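Local coordinates for protein cysteine desulfurase (PDB 6A6E) that catalyses the pyridoxal phosphate-dependent removal of sulfur from cysteine and probably supplies that sulfur for iron-sulfur cluster assembly, at residues I128-H133 and V151-A156; V180-Q185 and L207-A212. All coordinates share one frame; numbering follows the deposited sequence.

In the fold
Both contacts join parallel strands of one sheet through a beta-alpha-beta unit, and strands 125-129 and 179-183 are neighbours in it. Their centres lie about 11 Å apart. Contact 2 is buried near the middle of the chain. Contact 1 is partly buried, lies at an edge of the sheet within this chain, and meets the second subunit. Both are backbone-bonded, with a bridging water at the strand ends. Contact 2 adds a carboxylate facing the cofactor, contact 1 a glutamine side chain bonded to backbone. A probable hydrogen bond ties Glu132 OE1 of contact 1 to Thr183 N of contact 2. Contact 1 reaches pyridoxal phosphate through loop residue His133, contact 2 through strand-end Asp210 and Ala212.

Contact 1 of 2, residues I128-H133 and V151-A156; sequences ISQVEH and VAYITA. With PLP (pyridoxal-5'-phosphate), chain E.
Ile128 and Tyr153 pair across two parallel strands, and their side chains lie side by side, pointing the same way. Ile128 CG1 sits between its own backbone N and carbonyl carbon (chi1 62°). There Ile128 CG1 comes within 3.6 Å of Tyr153 CE2, oblique to the ring. Ile128 CD1 reaches on to Val151 CG1 at 4.0 Å. The ring turns an edge to the backbone, with Ser129 C in its plane. The Tyr153 hydroxyl is hydrogen-bonded to O of Phe271 of the second subunit.

Gln130 crosses Tyr153 at about a right angle, its amide plane 54° from the ring. Its extended side chain runs alongside Thr155. Gln130 OE1 accepts the Ala156 N-H at 3.0 Å, nearly straight, with the donor tilted from the amide plane. A water donates to Gln130 OE1 at 2.7 Å and also to Ala156 O. An alanine in place of Gln130 would probably leave Ala156 N without this acceptor and the 155-156 end freer to move. Val131 CG1 packs on Ala156 CB nearby.

Backbone bonds run Ile128 N to Ala152 O, Ile154 N to Ile128 O and Gln130 N to Ile154 O. The 128-133 chain then makes a type I turn. Ser129 OG accepts from Val131 N, an ST turn, and donates to Glu132 OE1 at 2.7 Å. Beyond the turn, the His133 ring lies over the pyridoxal phosphate ring, with PLP C6 3.6 Å above the imidazole plane and over its centre.

Helix 138-147 makes the crossover of this beta-alpha-beta unit; its Trp140 touches Ile128 and its Val141 touches Tyr153. Strand 150-154 is outermost within this chain, and strand 125-129 separates it from strand 179-183.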
ATOM      1  N   ILE A 128      -8.739   4.804 -24.600  1.00 19.92           N
ATOM      2  CA  ILE A 128      -9.085   3.640 -23.764  1.00 22.21           C
ATOM      3  C   ILE A 128     -10.255   2.879 -24.367  1.00 24.78           C
ATOM      4  O   ILE A 128     -10.652   3.192 -25.453  1.00 25.36           O
ATOM      5  CB  ILE A 128      -9.367   4.072 -22.318  1.00 22.32           C
ATOM      6  CG1 ILE A 128     -10.538   5.013 -22.218  1.00 24.88           C
ATOM      7  CG2 ILE A 128      -8.137   4.760 -21.733  1.00 19.68           C
ATOM      8  CD1 ILE A 128     -10.781   5.499 -20.785  1.00 26.45           C
ATOM      9  N   SER A 129     -10.763   1.840 -23.724  1.00 26.57           N
ATOM     10  CA  SER A 129     -11.911   1.155 -24.254  1.00 24.97           C
ATOM     11  C   SER A 129     -13.166   1.441 -23.415  1.00 24.17           C
ATOM     12  O   SER A 129     -13.073   1.843 -22.259  1.00 20.19           O
ATOM     13  CB  SER A 129     -11.641  -0.336 -24.329  1.00 24.95           C
ATOM     14  OG  SER A 129     -12.189  -0.987 -23.219  1.00 28.44           O
ATOM     15  N   GLN A 130     -14.347   1.208 -24.011  1.00 21.53           N
ATOM     16  CA  GLN A 130     -15.601   1.384 -23.328  1.00 21.44           C
ATOM     17  C   GLN A 130     -15.824   0.383 -22.185  1.00 21.41           C
ATOM     18  O   GLN A 130     -16.697   0.598 -21.345  1.00 23.56           O
ATOM     19  CB  GLN A 130     -16.797   1.295 -24.311  1.00 21.40           C
ATOM     20  CG  GLN A 130     -17.029   2.582 -25.045  1.00 23.12           C
ATOM     21  CD  GLN A 130     -18.303   2.639 -25.923  1.00 24.98           C
ATOM     22  OE1 GLN A 130     -18.827   1.639 -26.392  1.00 20.47           O
ATOM     23  NE2 GLN A 130     -18.785   3.868 -26.130  1.00 21.38           N
ATOM     24  N   VAL A 131     -15.116  -0.728 -22.171  1.00 18.78           N
ATOM     25  CA  VAL A 131     -15.353  -1.694 -21.128  1.00 20.66           C
ATOM     26  C   VAL A 131     -14.376  -1.557 -19.940  1.00 21.32           C
ATOM     27  O   VAL A 131     -14.337  -2.439 -19.059  1.00 27.14           O
ATOM     28  CB  VAL A 131     -15.301  -3.129 -21.707  1.00 22.08           C
ATOM     29  CG1 VAL A 131     -16.086  -3.194 -23.012  1.00 24.02           C
ATOM     30  CG2 VAL A 131     -13.895  -3.587 -21.972  1.00 22.47           C
ATOM     31  N   GLU A 132     -13.590  -0.491 -19.870  1.00 21.24           N
ATOM     32  CA  GLU A 132     -12.598  -0.364 -18.744  1.00 19.31           C
ATOM     33  C   GLU A 132     -13.274  -0.277 -17.356  1.00 17.99           C
ATOM     34  O   GLU A 132     -14.346   0.301 -17.171  1.00 18.88           O
ATOM     35  CB  GLU A 132     -11.706   0.826 -18.911  1.00 22.08           C
ATOM     36  CG  GLU A 132     -10.904   0.848 -20.193  1.00 25.85           C
ATOM     37  CD  GLU A 132     -10.097  -0.423 -20.380  1.00 29.37           C
ATOM     38  OE1 GLU A 132     -10.024  -0.959 -21.535  1.00 28.90           O
ATOM     39  OE2 GLU A 132      -9.499  -0.870 -19.356  1.00 28.93           O
ATOM     40  N   HIS A 133     -12.645  -0.945 -16.429  1.00 17.63           N
ATOM     41  CA  HIS A 133     -12.803  -0.743 -15.014  1.00 18.17           C
ATOM     42  C   HIS A 133     -12.521   0.730 -14.654  1.00 17.45           C
ATOM     43  O   HIS A 133     -11.736   1.416 -15.308  1.00 17.81           O
ATOM     44  CB  HIS A 133     -11.882  -1.751 -14.302  1.00 20.06           C
ATOM     45  CG  HIS A 133     -12.031  -1.805 -12.802  1.00 19.31           C
ATOM     46  ND1 HIS A 133     -11.616  -0.778 -11.971  1.00 19.90           N
ATOM     47  CD2 HIS A 133     -12.460  -2.796 -11.993  1.00 18.67           C
ATOM     48  CE1 HIS A 133     -11.845  -1.112 -10.714  1.00 19.04           C
ATOM     49  NE2 HIS A 133     -12.365  -2.329 -10.700  1.00 20.35           N
ATOM     50  N   VAL A 151      -9.667  12.339 -24.020  1.00 24.23           N
ATOM     51  CA  VAL A 151      -9.860  10.907 -23.899  1.00 24.99           C
ATOM     52  C   VAL A 151     -10.810  10.436 -25.008  1.00 24.77           C
ATOM     53  O   VAL A 151     -11.881  11.035 -25.211  1.00 25.20           O
ATOM     54  CB  VAL A 151     -10.484  10.607 -22.534  1.00 23.47           C
ATOM     55  CG1 VAL A 151     -10.732   9.133 -22.389  1.00 22.76           C
ATOM     56  CG2 VAL A 151      -9.549  11.134 -21.401  1.00 24.50           C
ATOM     57  N   ALA A 152     -10.453   9.340 -25.659  1.00 25.73           N
ATOM     58  CA  ALA A 152     -11.276   8.730 -26.739  1.00 25.41           C
ATOM     59  C   ALA A 152     -11.424   7.275 -26.435  1.00 24.53           C
ATOM     60  O   ALA A 152     -10.616   6.716 -25.671  1.00 24.28           O
ATOM     61  CB  ALA A 152     -10.577   8.906 -28.067  1.00 25.87           C
ATOM     62  N   TYR A 153     -12.465   6.652 -26.972  1.00 21.55           N
ATOM     63  CA  TYR A 153     -12.773   5.259 -26.649  1.00 22.53           C
ATOM     64  C   TYR A 153     -12.838   4.349 -27.857  1.00 24.90           C
ATOM     65  O   TYR A 153     -13.353   4.749 -28.871  1.00 26.13           O
ATOM     66  CB  TYR A 153     -14.137   5.182 -25.984  1.00 22.50           C
ATOM     67  CG  TYR A 153     -14.170   5.818 -24.629  1.00 22.61           C
ATOM     68  CD1 TYR A 153     -14.338   7.190 -24.481  1.00 23.63           C
ATOM     69  CD2 TYR A 153     -14.059   5.046 -23.490  1.00 21.49           C
ATOM     70  CE1 TYR A 153     -14.382   7.787 -23.229  1.00 23.12           C
ATOM     71  CE2 TYR A 153     -14.110   5.626 -22.249  1.00 22.29           C
ATOM     72  CZ  TYR A 153     -14.266   6.983 -22.107  1.00 22.78           C
ATOM     73  OH  TYR A 153     -14.343   7.543 -20.827  1.00 23.98           O
ATOM     74  N   ILE A 154     -12.336   3.123 -27.741  1.00 24.23           N
ATOM     75  CA  ILE A 154     -12.664   2.034 -28.655  1.00 25.62           C
ATOM     76  C   ILE A 154     -14.041   1.524 -28.258  1.00 27.81           C
ATOM     77  O   ILE A 154     -14.245   1.190 -27.069  1.00 24.07           O
ATOM     78  CB  ILE A 154     -11.658   0.907 -28.508  1.00 26.52           C
ATOM     79  CG1 ILE A 154     -10.235   1.417 -28.831  1.00 27.85           C
ATOM     80  CG2 ILE A 154     -12.060  -0.275 -29.349  1.00 28.42           C
ATOM     81  CD1 ILE A 154      -9.177   0.447 -28.382  1.00 29.66           C
ATOM     82  N   THR A 155     -14.994   1.485 -29.192  1.00 22.46           N
ATOM     83  CA  THR A 155     -16.389   1.187 -28.800  1.00 24.48           C
ATOM     84  C   THR A 155     -16.648  -0.301 -28.741  1.00 22.74           C
ATOM     85  O   THR A 155     -15.999  -1.090 -29.417  1.00 25.67           O
ATOM     86  CB  THR A 155     -17.401   1.806 -29.774  1.00 29.54           C
ATOM     87  OG1 THR A 155     -17.097   1.323 -31.050  1.00 32.12           O
ATOM     88  CG2 THR A 155     -17.231   3.281 -29.844  1.00 29.18           C
ATOM     89  N   ALA A 156     -17.532  -0.695 -27.843  1.00 19.79           N
ATOM     90  CA  ALA A 156     -17.928  -2.050 -27.680  1.00 21.01           C
ATOM     91  C   ALA A 156     -19.274  -2.249 -28.351  1.00 24.90           C
ATOM     92  O   ALA A 156     -19.995  -1.261 -28.540  1.00 25.18           O
ATOM     93  CB  ALA A 156     -18.084  -2.371 -26.212  1.00 19.61           C
TER
HETATM   94  N1  PLP E 501      -8.976  -3.482 -13.446  1.00 19.48           N
HETATM   95  C2  PLP E 501      -9.544  -4.655 -13.546  1.00 20.85           C
HETATM   96  C2A PLP E 501      -9.923  -5.200 -14.882  1.00 22.09           C
HETATM   97  C3  PLP E 501      -9.826  -5.371 -12.302  1.00 19.44           C
HETATM   98  O3  PLP E 501     -10.430  -6.543 -12.387  1.00 26.25           O
HETATM   99  C4  PLP E 501      -9.411  -4.816 -11.016  1.00 19.60           C
HETATM  100  C4A PLP E 501      -9.568  -5.508  -9.751  1.00 18.76           C
HETATM  101  C5  PLP E 501      -8.813  -3.476 -11.023  1.00 19.01           C
HETATM  102  C6  PLP E 501      -8.644  -2.913 -12.252  1.00 19.13           C
HETATM  103  C5A PLP E 501      -8.422  -2.743  -9.736  1.00 19.80           C
HETATM  104  O4P PLP E 501      -7.627  -3.412  -8.768  1.00 18.93           O
HETATM  105  P   PLP E 501      -7.335  -2.911  -7.253  1.00 19.91           P
HETATM  106  O1P PLP E 501      -6.561  -1.655  -7.310  1.00 17.09           O
HETATM  107  O2P PLP E 501      -8.721  -2.846  -6.679  1.00 20.06           O
HETATM  108  O3P PLP E 501      -6.504  -4.059  -6.764  1.00 18.36           O
HETATM  109  O   HOH W   1     -21.258   1.333 -27.639  1.00 38.23           O

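Contact 2 of 2, residues V180-Q185 and L207-A212; sequences VSITGQ and LIVDGA. With PLP (pyridoxal-5'-phosphate), chain E.
Val180 and Leu207 begin a run of four parallel pairs that continues to Thr183 and Asp210. Backbone hydrogen bonds zigzag between the strands: Ile208 N to Val180 O, Ile182 N to Ile208 O, Asp210 N to Ile182 O, and Gly184 N to Asp210 O. The last is 2.8 Å long and nearly straight, and carries the pairing one residue past the end of strand 179-183. CA-H groups add to it, as where Val209 CA lies 3.2 Å from Ile182 O.

Apolar packing is on the face of Val180, Ile182, Leu207 and Val209. Leu207 CD1 meets Val180 CG1 at 3.8 Å. On the other face, Ser181 OG lies 3.6 Å from Ile208 CB; its polar partner is Asn136.

Polar and cofactor contacts gather at the C-terminal ends. Asp210 CG is anti to the backbone N (chi1 174°), and OD2 comes to 2.6 Å from PLP N1. Such an aspartate is the hallmark of fold type I enzymes and would probably favour a protonated ring nitrogen. Asp210 OD1 accepts from Ala212 N, an Asx turn that helps fix the carboxylate. Ala212 CB is 3.4 Å from PLP C3. Thr183 OG1 donates to Gln185 O, and a water bridges Gln185 O and Asp210 O.

Helix 195-201 completes the beta-alpha-beta unit and packs Ile198 on the apolar face, while helices 103-116 and 138-147 meet Ile208 on the other.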
ATOM      1  N   VAL A 180      -2.344   4.595 -25.356  1.00 18.87           N
ATOM      2  CA  VAL A 180      -3.439   3.642 -25.432  1.00 18.22           C
ATOM      3  C   VAL A 180      -3.395   2.854 -24.084  1.00 18.55           C
ATOM      4  O   VAL A 180      -2.351   2.284 -23.737  1.00 20.12           O
ATOM      5  CB  VAL A 180      -3.263   2.654 -26.608  1.00 19.33           C
ATOM      6  CG1 VAL A 180      -4.305   1.541 -26.623  1.00 18.07           C
ATOM      7  CG2 VAL A 180      -3.391   3.378 -27.942  1.00 19.37           C
ATOM      8  N   SER A 181      -4.487   2.845 -23.334  1.00 17.01           N
ATOM      9  CA  SER A 181      -4.561   2.066 -22.100  1.00 18.07           C
ATOM     10  C   SER A 181      -5.736   1.166 -22.186  1.00 17.79           C
ATOM     11  O   SER A 181      -6.847   1.622 -22.279  1.00 19.40           O
ATOM     12  CB  SER A 181      -4.685   2.973 -20.879  1.00 20.94           C
ATOM     13  OG  SER A 181      -4.436   2.274 -19.660  1.00 20.60           O
ATOM     14  N   ILE A 182      -5.513  -0.122 -22.117  1.00 18.58           N
ATOM     15  CA  ILE A 182      -6.596  -1.014 -22.287  1.00 21.51           C
ATOM     16  C   ILE A 182      -6.494  -2.192 -21.344  1.00 19.36           C
ATOM     17  O   ILE A 182      -5.381  -2.581 -20.989  1.00 17.33           O
ATOM     18  CB  ILE A 182      -6.626  -1.524 -23.787  1.00 26.31           C
ATOM     19  CG1 ILE A 182      -7.930  -2.298 -24.033  1.00 33.44           C
ATOM     20  CG2 ILE A 182      -5.413  -2.378 -24.106  1.00 26.14           C
ATOM     21  CD1 ILE A 182      -8.269  -2.494 -25.491  1.00 39.73           C
ATOM     22  N   THR A 183      -7.644  -2.787 -21.009  1.00 16.61           N
ATOM     23  CA  THR A 183      -7.678  -3.953 -20.176  1.00 17.85           C
ATOM     24  C   THR A 183      -7.144  -5.170 -20.927  1.00 20.15           C
ATOM     25  O   THR A 183      -7.289  -5.310 -22.128  1.00 20.07           O
ATOM     26  CB  THR A 183      -9.104  -4.254 -19.651  1.00 19.80           C
ATOM     27  OG1 THR A 183      -9.029  -5.357 -18.772  1.00 20.76           O
ATOM     28  CG2 THR A 183     -10.121  -4.584 -20.789  1.00 19.64           C
ATOM     29  N   GLY A 184      -6.425  -6.009 -20.217  1.00 19.38           N
ATOM     30  CA  GLY A 184      -5.975  -7.259 -20.753  1.00 20.00           C
ATOM     31  C   GLY A 184      -7.127  -8.258 -20.756  1.00 21.10           C
ATOM     32  O   GLY A 184      -7.114  -9.241 -21.532  1.00 18.53           O
ATOM     33  N   GLN A 185      -8.107  -8.047 -19.874  1.00 19.29           N
ATOM     34  CA  GLN A 185      -9.327  -8.866 -19.825  1.00 19.77           C
ATOM     35  C   GLN A 185     -10.366  -8.176 -18.962  1.00 19.66           C
ATOM     36  O   GLN A 185     -10.041  -7.755 -17.829  1.00 18.51           O
ATOM     37  CB  GLN A 185      -9.029 -10.231 -19.193  1.00 20.56           C
ATOM     38  CG  GLN A 185     -10.263 -11.117 -18.986  1.00 23.18           C
ATOM     39  CD  GLN A 185      -9.956 -12.399 -18.250  1.00 23.97           C
ATOM     40  OE1 GLN A 185      -8.892 -12.543 -17.683  1.00 30.08           O
ATOM     41  NE2 GLN A 185     -10.858 -13.346 -18.289  1.00 23.94           N
ATOM     42  N   LEU A 207       1.790   2.160 -24.893  1.00 19.47           N
ATOM     43  CA  LEU A 207       0.781   1.152 -24.587  1.00 20.54           C
ATOM     44  C   LEU A 207       0.840   0.595 -23.119  1.00 19.83           C
ATOM     45  O   LEU A 207       1.809  -0.085 -22.696  1.00 18.02           O
ATOM     46  CB  LEU A 207       0.848   0.015 -25.605  1.00 21.07           C
ATOM     47  CG  LEU A 207      -0.101  -1.175 -25.406  1.00 22.98           C
ATOM     48  CD1 LEU A 207      -1.581  -0.836 -25.437  1.00 22.94           C
ATOM     49  CD2 LEU A 207       0.219  -2.203 -26.471  1.00 24.39           C
ATOM     50  N   ILE A 208      -0.270   0.821 -22.406  1.00 19.57           N
ATOM     51  CA  ILE A 208      -0.493   0.329 -21.064  1.00 16.76           C
ATOM     52  C   ILE A 208      -1.571  -0.753 -21.071  1.00 17.72           C
ATOM     53  O   ILE A 208      -2.675  -0.590 -21.664  1.00 17.02           O
ATOM     54  CB  ILE A 208      -0.973   1.492 -20.148  1.00 16.52           C
ATOM     55  CG1 ILE A 208       0.018   2.626 -20.204  1.00 16.41           C
ATOM     56  CG2 ILE A 208      -1.215   0.973 -18.704  1.00 16.33           C
ATOM     57  CD1 ILE A 208      -0.547   3.946 -19.743  1.00 16.99           C
ATOM     58  N   VAL A 209      -1.292  -1.848 -20.364  1.00 16.44           N
ATOM     59  CA  VAL A 209      -2.279  -2.866 -20.165  1.00 16.88           C
ATOM     60  C   VAL A 209      -2.612  -2.996 -18.689  1.00 17.51           C
ATOM     61  O   VAL A 209      -1.719  -3.128 -17.863  1.00 16.23           O
ATOM     62  CB  VAL A 209      -1.784  -4.215 -20.749  1.00 17.24           C
ATOM     63  CG1 VAL A 209      -2.665  -5.347 -20.336  1.00 15.86           C
ATOM     64  CG2 VAL A 209      -1.756  -4.141 -22.282  1.00 19.96           C
ATOM     65  N   ASP A 210      -3.923  -2.918 -18.405  1.00 17.04           N
ATOM     66  CA  ASP A 210      -4.490  -3.277 -17.152  1.00 16.51           C
ATOM     67  C   ASP A 210      -4.681  -4.766 -17.105  1.00 17.11           C
ATOM     68  O   ASP A 210      -5.649  -5.305 -17.630  1.00 17.37           O
ATOM     69  CB  ASP A 210      -5.801  -2.473 -16.900  1.00 18.00           C
ATOM     70  CG  ASP A 210      -6.567  -2.899 -15.618  1.00 19.18           C
ATOM     71  OD1 ASP A 210      -6.076  -3.777 -14.919  1.00 17.11           O
ATOM     72  OD2 ASP A 210      -7.694  -2.373 -15.357  1.00 22.71           O
ATOM     73  N   GLY A 211      -3.786  -5.394 -16.354  1.00 17.05           N
ATOM     74  CA  GLY A 211      -3.652  -6.814 -16.261  1.00 16.64           C
ATOM     75  C   GLY A 211      -4.339  -7.452 -15.077  1.00 16.74           C
ATOM     76  O   GLY A 211      -4.128  -8.670 -14.835  1.00 16.58           O
ATOM     77  N   ALA A 212      -5.163  -6.699 -14.338  1.00 17.62           N
ATOM     78  CA  ALA A 212      -5.626  -7.214 -13.001  1.00 15.70           C
ATOM     79  C   ALA A 212      -6.336  -8.558 -13.081  1.00 15.00           C
ATOM     80  O   ALA A 212      -6.196  -9.400 -12.166  1.00 14.64           O
ATOM     81  CB  ALA A 212      -6.514  -6.197 -12.272  1.00 16.39           C
TER
HETATM   82  N1  PLP E 501      -8.976  -3.482 -13.446  1.00 19.48           N
HETATM   83  C2  PLP E 501      -9.544  -4.655 -13.546  1.00 20.85           C
HETATM   84  C2A PLP E 501      -9.923  -5.200 -14.882  1.00 22.09           C
HETATM   85  C3  PLP E 501      -9.826  -5.371 -12.302  1.00 19.44           C
HETATM   86  O3  PLP E 501     -10.430  -6.543 -12.387  1.00 26.25           O
HETATM   87  C4  PLP E 501      -9.411  -4.816 -11.016  1.00 19.60           C
HETATM   88  C4A PLP E 501      -9.568  -5.508  -9.751  1.00 18.76           C
HETATM   89  C5  PLP E 501      -8.813  -3.476 -11.023  1.00 19.01           C
HETATM   90  C6  PLP E 501      -8.644  -2.913 -12.252  1.00 19.13           C
HETATM   91  C5A PLP E 501      -8.422  -2.743  -9.736  1.00 19.80           C
HETATM   92  O4P PLP E 501      -7.627  -3.412  -8.768  1.00 18.93           O
HETATM   93  P   PLP E 501      -7.335  -2.911  -7.253  1.00 19.91           P
HETATM   94  O1P PLP E 501      -6.561  -1.655  -7.310  1.00 17.09           O
HETATM   95  O2P PLP E 501      -8.721  -2.846  -6.679  1.00 20.06           O
HETATM   96  O3P PLP E 501      -6.504  -4.059  -6.764  1.00 18.36           O
HETATM   97  O   HOH W   2      -7.278  -7.387 -16.779  1.00 20.38           O